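Local coordinates for ABC transporter, substrate binding protein (Polyamine) (PDB 4EUO) that binds gamma-aminobutyrate in the periplasm, probably as the substrate-binding component of an ABC transporter, at residues Y158-D163 with M294-Q299. Sequence-based numbering, arbitrary orientation.
Sequences YPLDLD and MNYWAQ. With SO4 (sulfate ion), chain F.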
loop_
_atom_site.group_PDB
_atom_site.type_symbol
_atom_site.label_atom_id
_atom_site.label_comp_id
_atom_site.label_asym_id
_atom_site.label_seq_id
_atom_site.Cartn_x
_atom_site.Cartn_y
_atom_site.Cartn_z
ATOM N N TYR A 158 16.552 -1.353 10.660
ATOM C CA TYR A 158 16.006 -2.401 11.508
ATOM C C TYR A 158 17.034 -3.036 12.436
ATOM O O TYR A 158 18.161 -3.285 11.999
ATOM C CB TYR A 158 15.317 -3.481 10.675
ATOM C CG TYR A 158 14.222 -2.920 9.801
ATOM C CD1 TYR A 158 12.972 -2.637 10.325
ATOM C CD2 TYR A 158 14.462 -2.603 8.467
ATOM C CE1 TYR A 158 11.977 -2.051 9.551
ATOM C CE2 TYR A 158 13.487 -1.971 7.689
ATOM C CZ TYR A 158 12.243 -1.709 8.240
ATOM O OH TYR A 158 11.261 -1.155 7.455
ATOM N N PRO A 159 16.684 -3.309 13.703
ATOM C CA PRO A 159 15.381 -3.063 14.342
ATOM C C PRO A 159 15.101 -1.586 14.522
ATOM O O PRO A 159 16.008 -0.796 14.731
ATOM C CB PRO A 159 15.495 -3.798 15.684
ATOM C CG PRO A 159 16.967 -3.752 16.001
ATOM C CD PRO A 159 17.662 -3.883 14.659
ATOM N N LEU A 160 13.842 -1.210 14.441
ATOM C CA LEU A 160 13.490 0.192 14.504
ATOM C C LEU A 160 13.805 0.837 15.835
ATOM O O LEU A 160 13.499 0.259 16.872
ATOM C CB LEU A 160 11.997 0.363 14.235
ATOM C CG LEU A 160 11.517 -0.045 12.847
ATOM C CD1 LEU A 160 9.997 -0.070 12.838
ATOM C CD2 LEU A 160 12.104 0.843 11.732
ATOM N N ASP A 161 14.356 2.060 15.807
ATOM C CA ASP A 161 14.544 2.841 17.018
ATOM C C ASP A 161 13.294 3.735 17.144
ATOM O O ASP A 161 13.232 4.856 16.608
ATOM C CB ASP A 161 15.829 3.645 16.941
ATOM C CG ASP A 161 16.184 4.358 18.221
ATOM O OD1 ASP A 161 15.270 4.576 19.047
ATOM O OD2 ASP A 161 17.339 4.840 18.320
ATOM N N LEU A 162 12.278 3.212 17.821
ATOM C CA LEU A 162 11.004 3.910 17.910
ATOM C C LEU A 162 11.119 5.222 18.658
ATOM O O LEU A 162 10.572 6.226 18.192
ATOM C CB LEU A 162 9.907 3.020 18.501
ATOM C CG LEU A 162 9.580 1.751 17.729
ATOM C CD1 LEU A 162 8.442 0.997 18.408
ATOM C CD2 LEU A 162 9.176 2.053 16.275
ATOM N N ASP A 163 11.897 5.264 19.759
ATOM C CA ASP A 163 12.064 6.499 20.523
ATOM C C ASP A 163 12.670 7.570 19.668
ATOM O O ASP A 163 12.203 8.713 19.687
ATOM C CB ASP A 163 12.932 6.235 21.760
ATOM C CG ASP A 163 12.218 5.548 22.911
ATOM O OD1 ASP A 163 10.965 5.457 22.872
ATOM O OD2 ASP A 163 12.909 5.114 23.859
ATOM N N MET A 294 8.453 -5.751 5.813
ATOM C CA MET A 294 7.116 -6.122 6.278
ATOM C C MET A 294 7.112 -7.321 7.169
ATOM O O MET A 294 6.198 -7.457 7.980
ATOM C CB MET A 294 6.170 -6.329 5.105
ATOM C CG MET A 294 5.993 -5.047 4.247
ATOM S SD MET A 294 4.696 -5.257 3.036
ATOM C CE MET A 294 5.317 -6.573 2.027
ATOM N N ASN A 295 8.138 -8.188 7.057
ATOM C CA ASN A 295 8.217 -9.340 7.950
ATOM C C ASN A 295 8.603 -8.884 9.361
ATOM O O ASN A 295 8.043 -9.362 10.350
ATOM C CB ASN A 295 9.196 -10.344 7.395
ATOM C CG ASN A 295 8.643 -11.031 6.175
ATOM O OD1 ASN A 295 9.336 -11.204 5.166
ATOM N ND2 ASN A 295 7.367 -11.404 6.229
ATOM N N TYR A 296 9.490 -7.908 9.455
ATOM C CA TYR A 296 9.846 -7.338 10.743
ATOM C C TYR A 296 8.606 -6.734 11.392
ATOM O O TYR A 296 8.312 -6.985 12.566
ATOM C CB TYR A 296 10.912 -6.239 10.577
ATOM C CG TYR A 296 11.238 -5.562 11.879
ATOM C CD1 TYR A 296 12.206 -6.083 12.731
ATOM C CD2 TYR A 296 10.589 -4.384 12.260
ATOM C CE1 TYR A 296 12.491 -5.476 13.943
ATOM C CE2 TYR A 296 10.862 -3.773 13.468
ATOM C CZ TYR A 296 11.820 -4.317 14.304
ATOM O OH TYR A 296 12.058 -3.719 15.497
ATOM N N TRP A 297 7.841 -5.952 10.619
ATOM C CA TRP A 297 6.618 -5.374 11.131
ATOM C C TRP A 297 5.612 -6.468 11.516
ATOM O O TRP A 297 4.990 -6.364 12.588
ATOM C CB TRP A 297 6.007 -4.415 10.099
ATOM C CG TRP A 297 6.542 -3.021 10.211
ATOM C CD1 TRP A 297 7.726 -2.540 9.723
ATOM C CD2 TRP A 297 5.879 -1.923 10.830
ATOM N NE1 TRP A 297 7.830 -1.188 9.985
ATOM C CE2 TRP A 297 6.700 -0.780 10.655
ATOM C CE3 TRP A 297 4.626 -1.767 11.426
ATOM C CZ2 TRP A 297 6.313 0.487 11.091
ATOM C CZ3 TRP A 297 4.233 -0.511 11.844
ATOM C CH2 TRP A 297 5.071 0.597 11.683
ATOM N N ALA A 298 5.467 -7.523 10.708
ATOM C CA ALA A 298 4.507 -8.587 11.037
ATOM C C ALA A 298 4.868 -9.212 12.397
ATOM O O ALA A 298 3.975 -9.462 13.201
ATOM C CB ALA A 298 4.564 -9.661 9.975
ATOM N N GLN A 299 6.169 -9.377 12.674
ATOM C CA GLN A 299 6.627 -10.026 13.934
ATOM C C GLN A 299 6.393 -9.138 15.143
ATOM O O GLN A 299 6.357 -9.658 16.273
ATOM C CB GLN A 299 8.123 -10.372 13.845
ATOM C CG GLN A 299 8.451 -11.476 12.842
ATOM C CD GLN A 299 9.950 -11.787 12.713
ATOM O OE1 GLN A 299 10.498 -11.928 11.617
ATOM N NE2 GLN A 299 10.661 -11.919 13.811
HETATM S S SO4 F . 12.830 1.461 21.163
HETATM O O1 SO4 F . 11.936 0.571 21.866
HETATM O O2 SO4 F . 14.205 1.298 21.702
HETATM O O3 SO4 F . 12.840 1.157 19.730
HETATM O O4 SO4 F . 12.325 2.804 21.378
#
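Y158, P159 and L160 meet Y296 and W297 in a surface contact of a periplasmic binding protein fold, the aromatic residues Y296 and W297 of the short helix 294-299 packed against a loop with a cis peptide bond between Y158 and P159. It illustrates how one tyrosine can serve three consecutive residues. CG of Y296 stands anti to the backbone N (chi1 176°), on a CB that already points at the loop, and CD1 of Y158 lies 3.5 Å above one face of the ring, offset toward the rim near CD2. The two ring planes meet obliquely, at 54°. Farther out, the Y296 OH accepts a hydrogen bond from the backbone N of L160, 3.3 Å long and bent to 142° at the hydrogen, while CB of P159 sits 3.4 Å from the same oxygen. The isobutyl group of L160 completes the contact: its CG touches CE2 of Y296 at 3.8 Å, and its CD1 approaches NE1 of W297 at 3.8 Å, the leucine and tryptophan side chains crossing at about a right angle. The polar ends of Y158 and W297 converge on E144, whose OE2 is hydrogen-bonded to both Y158 OH and W297 NE1; this shared carboxylate oxygen links the two segments indirectly, and Y158 OH is also hydrogen-bonded to the backbone N of D293, just before the helix. Beyond the contact, D161 N-caps helix 162-170, where the backbone N atoms of L162 and D163 hold a sulfate ion, also bound by R307. L160 and W297 both pack on I143 of helix 142-149, and W297 also touches D62 of helix 61-67 and I304 of helix 301-313.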